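Local coordinates for protein hydroxyindole o-methyltransferase (Homo sapiens, PDB 4A6D) that catalyses the last step of melatonin synthesis, transferring a methyl group from S-adenosylmethionine to N-acetylserotonin, and works as a homodimer, at residues Tyr299-Asn302 and Met303-Gln306; Leu106-Gly110 and Arg111-Arg115; Ser263-Leu266 and Glu267-His271. All coordinates share one frame; numbering follows the deposited sequence. Where two conformers were deposited one is given.

Interaction 1 of 3, residues Tyr299-Asn302 and Met303-Gln306; sequences YSLN and MLVQ
Asn302 and Gln306, two residues of the substrate-binding site one helical turn apart, are joined amide to amide at the end of helix 294-305. Gln306 NE2 donates to Asn302 OD1 at 2.7 Å, a short but bent bond (N-H...O 132°), and the two amide planes are turned 77° against each other. With CG anti to the backbone N (chi1 -178°), the Asn302 amide swings round to meet its partner; Trp117 NE1 gives OD1 a second donor, which helps fix the rotation of the amide. Met303 completes this tight part: its bent chain brings CE to 3.5 Å from Asn302 ND2, and its flexible side chain also touches His255, the probable proton donor/acceptor.

Packing is lighter on another side of the helix, where Leu301 CD1 meets Leu304 CD2 at 3.8 Å, a single apolar touch. Tyr299 is looser still: its partly exposed ring leads away from Met303-Gln306 and rests instead on Ile337, Tyr338 and Asn17 of the second subunit.

Leu301 and Val305 pack on helices 103-117 and 120-126, while Leu301 meets Ile66 and Leu304 meets Gly59 of the second subunit.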
loop_
_atom_site.group_PDB
_atom_site.type_symbol
_atom_site.label_atom_id
_atom_site.label_comp_id
_atom_site.label_asym_id
_atom_site.label_seq_id
_atom_site.Cartn_x
_atom_site.Cartn_y
_atom_site.Cartn_z
ATOM N N TYR A 299 9.494 9.274 0.972
ATOM C CA TYR A 299 9.764 10.149 -0.172
ATOM C C TYR A 299 11.191 9.997 -0.682
ATOM O O TYR A 299 11.390 10.045 -1.898
ATOM C CB TYR A 299 9.509 11.621 0.192
ATOM C CG TYR A 299 8.058 12.063 0.151
ATOM C CD1 TYR A 299 7.014 11.139 0.303
ATOM C CD2 TYR A 299 7.725 13.407 -0.013
ATOM C CE1 TYR A 299 5.679 11.542 0.263
ATOM C CE2 TYR A 299 6.393 13.825 -0.027
ATOM C CZ TYR A 299 5.374 12.890 0.124
ATOM O OH TYR A 299 4.068 13.306 0.123
ATOM N N SER A 300 12.185 9.798 0.222
ATOM C CA SER A 300 13.571 9.610 -0.245
ATOM C C SER A 300 13.700 8.263 -0.961
ATOM O O SER A 300 14.379 8.168 -1.982
ATOM C CB SER A 300 14.579 9.738 0.896
ATOM O OG SER A 300 15.895 9.887 0.385
ATOM N N LEU A 301 12.998 7.241 -0.443
ATOM C CA LEU A 301 12.951 5.908 -1.026
ATOM C C LEU A 301 12.182 5.939 -2.347
ATOM O O LEU A 301 12.626 5.314 -3.312
ATOM C CB LEU A 301 12.397 4.895 -0.033
ATOM C CG LEU A 301 12.511 3.406 -0.420
ATOM C CD1 LEU A 301 13.938 3.003 -0.829
ATOM C CD2 LEU A 301 12.002 2.543 0.685
ATOM N N ASN A 302 11.114 6.759 -2.429
ATOM C CA ASN A 302 10.387 6.982 -3.673
ATOM C C ASN A 302 11.296 7.647 -4.754
ATOM O O ASN A 302 11.065 7.451 -5.945
ATOM C CB ASN A 302 9.147 7.846 -3.443
ATOM C CG ASN A 302 8.362 8.030 -4.729
ATOM O OD1 ASN A 302 7.947 7.064 -5.384
ATOM N ND2 ASN A 302 8.279 9.250 -5.212
ATOM N N MET A 303 12.309 8.443 -4.345
ATOM C CA MET A 303 13.248 9.074 -5.282
ATOM C C MET A 303 14.221 8.014 -5.807
ATOM O O MET A 303 14.638 8.095 -6.956
ATOM C CB MET A 303 13.999 10.268 -4.649
ATOM C CG MET A 303 13.117 11.472 -4.315
ATOM S SD MET A 303 12.364 12.335 -5.732
ATOM C CE MET A 303 10.748 11.613 -5.727
ATOM N N LEU A 304 14.597 7.045 -4.969
ATOM C CA LEU A 304 15.477 5.953 -5.362
ATOM C C LEU A 304 14.753 5.078 -6.402
ATOM O O LEU A 304 15.324 4.772 -7.446
ATOM C CB LEU A 304 15.920 5.101 -4.144
ATOM C CG LEU A 304 16.677 3.798 -4.476
ATOM C CD1 LEU A 304 18.050 4.091 -5.107
ATOM C CD2 LEU A 304 16.843 2.940 -3.265
ATOM N N VAL A 305 13.489 4.740 -6.124
ATOM C CA VAL A 305 12.615 3.921 -6.977
ATOM C C VAL A 305 12.275 4.629 -8.303
ATOM O O VAL A 305 12.214 3.970 -9.333
ATOM C CB VAL A 305 11.343 3.511 -6.173
ATOM C CG1 VAL A 305 10.259 2.924 -7.067
ATOM C CG2 VAL A 305 11.690 2.533 -5.065
ATOM N N GLN A 306 12.078 5.953 -8.280
ATOM C CA GLN A 306 11.652 6.703 -9.458
ATOM C C GLN A 306 12.673 7.640 -10.149
ATOM O O GLN A 306 12.935 7.454 -11.330
ATOM C CB GLN A 306 10.320 7.420 -9.180
ATOM C CG GLN A 306 9.116 6.489 -9.315
ATOM C CD GLN A 306 7.817 7.234 -9.174
ATOM O OE1 GLN A 306 7.297 7.850 -10.114
ATOM N NE2 GLN A 306 7.255 7.176 -7.997
#

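Interaction 2 of 3, residues Leu106-Gly110 and Arg111-Arg115; sequences LKYMG and RTSYR. With SO4 (sulfate ion), chain F.
Lys107 and Arg111 run side by side along helix 103-117, pointing the same way, and this helix takes a wider pi-type turn at Arg111-Thr112-Ser113. Lys107 comes first. Its CB sits over one face of the Arg111 guanidinium, 3.7 Å from NH1, so the aliphatic base of one long cation covers the flat end of the other. Their ends share a sulfate ion, probably from the crystallisation liquor: Lys107 NZ donates to O1 at 3.2 Å, and Arg111 NH1 makes weak bonds to O1 and O2 with the anion at its edge. The anion would offset the two positive charges, and Glu30 forms a salt bridge with Arg111 on NH2.

Tyr108, the next residue, is buried. Its carbonyl O takes two donors from Thr112, N at 2.8 Å and OG1 at 2.7 Å, which arrive from opposite faces of the carbonyl plane. Placing OG1 between the backbone N and the carbonyl carbon (chi1 61°) also sets this hydroxyl oxygen over the centre of the Tyr108 ring, 3.1 Å from CZ, while Thr112 CB makes a CH-pi contact with the same face. Phe156 meets the ring edge-to-face.

Met109, a long apolar chain, packs on Phe26 of helix 7-31 and on Ala16 of the second subunit, but its carbonyl marks the change in helix. Ser113 N, 3.4 Å from Met109 O, is badly angled for bonding; Tyr114 N takes over, in a five-residue step 2.8 Å long and nearly along the C=O axis at 171°. Gly110 ends the segment. Having no side chain, it contributes its backbone: the Tyr114 ring goes on to stack with Tyr114 of the second subunit, while at its root Tyr114 CB lies 3.4 Å from Gly110 O.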
loop_
_atom_site.group_PDB
_atom_site.type_symbol
_atom_site.label_atom_id
_atom_site.label_comp_id
_atom_site.label_asym_id
_atom_site.label_seq_id
_atom_site.Cartn_x
_atom_site.Cartn_y
_atom_site.Cartn_z
ATOM N N LEU A 106 -3.301 11.668 -6.162
ATOM C CA LEU A 106 -3.738 10.349 -5.716
ATOM C C LEU A 106 -3.867 9.385 -6.889
ATOM O O LEU A 106 -3.254 8.322 -6.857
ATOM C CB LEU A 106 -5.018 10.451 -4.896
ATOM C CG LEU A 106 -4.887 11.198 -3.573
ATOM C CD1 LEU A 106 -6.195 11.212 -2.852
ATOM C CD2 LEU A 106 -3.827 10.583 -2.690
ATOM N N LYS A 107 -4.527 9.823 -7.976
ATOM C CA LYS A 107 -4.644 9.074 -9.223
ATOM C C LYS A 107 -3.241 8.811 -9.801
ATOM O O LYS A 107 -2.985 7.705 -10.257
ATOM C CB LYS A 107 -5.483 9.861 -10.232
ATOM C CG LYS A 107 -6.971 9.918 -9.926
ATOM C CD LYS A 107 -7.619 10.969 -10.807
ATOM C CE LYS A 107 -9.115 10.939 -10.736
ATOM N NZ LYS A 107 -9.706 11.844 -11.748
ATOM N N TYR A 108 -2.317 9.798 -9.736
ATOM C CA TYR A 108 -0.949 9.612 -10.241
ATOM C C TYR A 108 -0.170 8.582 -9.417
ATOM O O TYR A 108 0.514 7.749 -10.007
ATOM C CB TYR A 108 -0.185 10.947 -10.340
ATOM C CG TYR A 108 1.247 10.800 -10.810
ATOM C CD1 TYR A 108 1.559 10.779 -12.169
ATOM C CD2 TYR A 108 2.292 10.666 -9.897
ATOM C CE1 TYR A 108 2.879 10.650 -12.606
ATOM C CE2 TYR A 108 3.615 10.533 -10.323
ATOM C CZ TYR A 108 3.903 10.524 -11.678
ATOM O OH TYR A 108 5.204 10.371 -12.096
ATOM N N MET A 109 -0.238 8.674 -8.059
ATOM C CA MET A 109 0.403 7.723 -7.126
ATOM C C MET A 109 -0.115 6.285 -7.434
ATOM O O MET A 109 0.663 5.325 -7.494
ATOM C CB MET A 109 0.074 8.066 -5.655
ATOM C CG MET A 109 0.778 9.288 -5.114
ATOM S SD MET A 109 0.632 9.333 -3.308
ATOM C CE MET A 109 0.812 10.939 -3.025
ATOM N N GLY A 110 -1.416 6.191 -7.685
ATOM C CA GLY A 110 -2.084 4.943 -8.009
ATOM C C GLY A 110 -1.662 4.322 -9.315
ATOM O O GLY A 110 -1.426 3.120 -9.367
ATOM N N ARG A 111 -1.542 5.138 -10.363
ATOM C CA ARG A 111 -1.190 4.716 -11.724
ATOM C C ARG A 111 0.311 4.530 -11.979
ATOM O O ARG A 111 0.673 3.672 -12.770
ATOM C CB ARG A 111 -1.814 5.673 -12.775
ATOM C CG ARG A 111 -3.349 5.598 -12.841
ATOM C CD ARG A 111 -4.022 6.840 -13.421
ATOM N NE ARG A 111 -5.459 6.861 -13.115
ATOM C CZ ARG A 111 -6.267 7.897 -13.328
ATOM N NH1 ARG A 111 -5.794 9.021 -13.851
ATOM N NH2 ARG A 111 -7.555 7.817 -13.015
ATOM N N THR A 112 1.184 5.344 -11.372
ATOM C CA THR A 112 2.619 5.245 -11.645
ATOM C C THR A 112 3.463 4.752 -10.469
ATOM O O THR A 112 4.097 3.709 -10.587
ATOM C CB THR A 112 3.162 6.569 -12.214
ATOM O OG1 THR A 112 2.932 7.568 -11.227
ATOM C CG2 THR A 112 2.485 6.974 -13.490
ATOM N N SER A 113 3.513 5.511 -9.376
ATOM C CA SER A 113 4.317 5.192 -8.184
ATOM C C SER A 113 4.046 3.798 -7.643
ATOM O O SER A 113 4.989 3.084 -7.308
ATOM C CB SER A 113 4.081 6.222 -7.080
ATOM O OG SER A 113 4.019 7.531 -7.619
ATOM N N TYR A 114 2.755 3.420 -7.540
ATOM C CA TYR A 114 2.305 2.114 -7.034
ATOM C C TYR A 114 2.932 0.994 -7.841
ATOM O O TYR A 114 3.477 0.057 -7.260
ATOM C CB TYR A 114 0.767 2.033 -7.024
ATOM C CG TYR A 114 0.231 0.759 -6.423
ATOM C CD1 TYR A 114 0.074 -0.395 -7.201
ATOM C CD2 TYR A 114 -0.154 0.703 -5.088
ATOM C CE1 TYR A 114 -0.420 -1.574 -6.652
ATOM C CE2 TYR A 114 -0.671 -0.471 -4.533
ATOM C CZ TYR A 114 -0.783 -1.613 -5.313
ATOM O OH TYR A 114 -1.304 -2.771 -4.778
ATOM N N ARG A 115 2.879 1.110 -9.178
ATOM C CA ARG A 115 3.468 0.151 -10.119
ATOM C C ARG A 115 4.977 0.031 -9.835
ATOM O O ARG A 115 5.430 -1.048 -9.464
ATOM C CB ARG A 115 3.209 0.590 -11.571
ATOM C CG ARG A 115 1.942 -0.013 -12.166
ATOM C CD ARG A 115 2.057 -0.343 -13.656
ATOM N NE ARG A 115 3.113 -1.319 -13.990
ATOM C CZ ARG A 115 3.027 -2.641 -13.828
ATOM N NH1 ARG A 115 1.936 -3.185 -13.298
ATOM N NH2 ARG A 115 4.042 -3.425 -14.175
HETATM S S SO4 F . -7.780 12.015 -15.063
HETATM O O1 SO4 F . -8.535 10.848 -14.570
HETATM O O2 SO4 F . -6.689 11.554 -15.926
HETATM O O3 SO4 F . -8.677 12.882 -15.823
HETATM O O4 SO4 F . -7.219 12.781 -13.928
#

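Interaction 3 of 3, residues Ser263-Leu266 and Glu267-His271; sequences SHLL and ERIYH. With ZN (zinc ion), chain B.
Leu266 O accepts from Tyr270 N at 2.9 Å, the shortest of four successive backbone bonds that join Ser263-Leu266 to Glu267-His271 in helix 259-272. Their regular four-residue spacing is that of an ordinary alpha helix, and it sets which side chains share a side.

On the buried side, Leu265 and Ile269 are one turn apart and cross, CG of the leucine lying 3.9 Å from CD1 of the isoleucine. Branched apolar residues suit this side, because both also press on Leu250 of strand 247-251. Leu266 packs on the same strand and on helix 314-324.

The outer side is polar. Arg268 lies alongside His264, but the histidine was modelled in two positions, so their contact is loosely defined. The arginine chain, bent at chi3, owes its hold to Asp240 and Phe237, whose carbonyl oxygens receive its NH2 and NE.

Glu267 and His271, again one turn apart, reach a zinc ion together: Glu267 OE1 binds it at 2.2 Å and His271 NE2 at 2.1 Å, with a water as a further ligand. Glu267 binds through one oxygen, OE2 staying 3.6 Å from the zinc, and a bend at chi2 (-77°) turns its carboxylate toward the metal. Tyr270 CD2 covers one face of the His271 ring.

Because the enzyme belongs to a cation-independent family, this surface zinc is probably not part of its chemistry. The pairing of ligands at positions i and i+4 is nevertheless a common way for a helix to hold zinc, here on the helix of a beta-alpha-beta unit in the Rossmann-like methyltransferase domain.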
loop_
_atom_site.group_PDB
_atom_site.type_symbol
_atom_site.label_atom_id
_atom_site.label_comp_id
_atom_site.label_asym_id
_atom_site.label_seq_id
_atom_site.Cartn_x
_atom_site.Cartn_y
_atom_site.Cartn_z
ATOM N N SER A 263 24.892 20.158 -8.221
ATOM C CA SER A 263 26.028 21.099 -8.182
ATOM C C SER A 263 26.149 21.879 -9.463
ATOM O O SER A 263 26.326 23.088 -9.394
ATOM C CB SER A 263 27.337 20.395 -7.843
ATOM O OG SER A 263 27.320 19.986 -6.480
ATOM N N HIS A 264 25.982 21.214 -10.623
ATOM C CA HIS A 264 26.047 21.858 -11.935
ATOM C C HIS A 264 24.989 22.966 -12.078
ATOM O O HIS A 264 25.333 24.096 -12.432
ATOM C CB HIS A 264 25.957 20.809 -13.060
ATOM C CG HIS A 264 25.932 21.377 -14.449
ATOM N ND1 HIS A 264 24.947 21.021 -15.353
ATOM C CD2 HIS A 264 26.778 22.248 -15.049
ATOM C CE1 HIS A 264 25.214 21.691 -16.460
ATOM N NE2 HIS A 264 26.305 22.440 -16.326
ATOM N N LEU A 265 23.722 22.646 -11.761
ATOM C CA LEU A 265 22.607 23.594 -11.844
ATOM C C LEU A 265 22.812 24.758 -10.844
ATOM O O LEU A 265 22.627 25.916 -11.223
ATOM C CB LEU A 265 21.242 22.888 -11.605
ATOM C CG LEU A 265 20.026 23.835 -11.524
ATOM C CD1 LEU A 265 19.814 24.622 -12.859
ATOM C CD2 LEU A 265 18.797 23.102 -11.115
ATOM N N LEU A 266 23.219 24.440 -9.583
ATOM C CA LEU A 266 23.458 25.454 -8.592
ATOM C C LEU A 266 24.533 26.443 -9.018
ATOM O O LEU A 266 24.358 27.642 -8.804
ATOM C CB LEU A 266 23.736 24.866 -7.210
ATOM C CG LEU A 266 22.551 24.144 -6.514
ATOM C CD1 LEU A 266 22.984 23.576 -5.217
ATOM C CD2 LEU A 266 21.378 25.071 -6.302
ATOM N N GLU A 267 25.599 25.940 -9.689
ATOM C CA GLU A 267 26.725 26.713 -10.207
ATOM C C GLU A 267 26.267 27.709 -11.287
ATOM O O GLU A 267 26.620 28.888 -11.231
ATOM C CB GLU A 267 27.830 25.777 -10.740
ATOM C CG GLU A 267 28.725 25.163 -9.668
ATOM C CD GLU A 267 29.812 26.028 -9.041
ATOM O OE1 GLU A 267 29.850 27.255 -9.297
ATOM O OE2 GLU A 267 30.642 25.465 -8.289
ATOM N N ARG A 268 25.418 27.249 -12.216
ATOM C CA ARG A 268 24.850 28.060 -13.307
ATOM C C ARG A 268 24.005 29.204 -12.745
ATOM O O ARG A 268 24.152 30.333 -13.199
ATOM C CB ARG A 268 24.037 27.168 -14.254
ATOM C CG ARG A 268 24.935 26.160 -14.979
ATOM C CD ARG A 268 24.346 25.520 -16.234
ATOM N NE ARG A 268 23.057 26.089 -16.598
ATOM C CZ ARG A 268 22.864 26.959 -17.574
ATOM N NH1 ARG A 268 23.867 27.301 -18.377
ATOM N NH2 ARG A 268 21.660 27.462 -17.786
ATOM N N ILE A 269 23.161 28.901 -11.717
ATOM C CA ILE A 269 22.300 29.867 -11.016
ATOM C C ILE A 269 23.173 30.871 -10.299
ATOM O O ILE A 269 22.935 32.065 -10.426
ATOM C CB ILE A 269 21.342 29.162 -10.020
ATOM C CG1 ILE A 269 20.394 28.172 -10.756
ATOM C CG2 ILE A 269 20.581 30.196 -9.151
ATOM C CD1 ILE A 269 19.518 27.323 -9.747
ATOM N N TYR A 270 24.181 30.399 -9.552
ATOM C CA TYR A 270 25.090 31.292 -8.842
ATOM C C TYR A 270 25.722 32.353 -9.785
ATOM O O TYR A 270 25.626 33.545 -9.503
ATOM C CB TYR A 270 26.171 30.511 -8.086
ATOM C CG TYR A 270 27.087 31.437 -7.307
ATOM C CD1 TYR A 270 26.730 31.899 -6.049
ATOM C CD2 TYR A 270 28.310 31.846 -7.836
ATOM C CE1 TYR A 270 27.541 32.784 -5.354
ATOM C CE2 TYR A 270 29.142 32.724 -7.139
ATOM C CZ TYR A 270 28.751 33.194 -5.903
ATOM O OH TYR A 270 29.603 33.983 -5.179
ATOM N N HIS A 271 26.346 31.900 -10.887
ATOM C CA HIS A 271 26.984 32.742 -11.881
ATOM C C HIS A 271 26.018 33.630 -12.649
ATOM O O HIS A 271 26.443 34.640 -13.177
ATOM C CB HIS A 271 27.922 31.932 -12.784
ATOM C CG HIS A 271 29.098 31.394 -12.029
ATOM N ND1 HIS A 271 30.107 32.237 -11.553
ATOM C CD2 HIS A 271 29.361 30.132 -11.619
ATOM C CE1 HIS A 271 30.965 31.452 -10.920
ATOM N NE2 HIS A 271 30.561 30.178 -10.929
HETATM ZN ZN ZN B . 31.429 28.675 -9.699
HETATM O O HOH W 1 33.346 29.716 -10.032
#

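Interactions 1 and 2 belong together: Gln306 NE2 probably makes a weak hydrogen bond to Ser113 OG at 3.3 Å, joining the substrate-binding end of helix 294-305 to helix 103-117, and both contacts touch the second subunit. Interaction 3 stands apart, its nearest atoms about 14 Å from interaction 1 and about 19 Å from interaction 2, and no other chain of the assembly reaches it. Interaction 1 is the most buried and relies on amides and apolar side chains. Interaction 2 runs from a charged surface that holds a sulfate in the crystal to an aromatic interior. Interaction 3, in the same methyltransferase domain as interaction 1, combines an apolar side against the central sheet with an outer metal site.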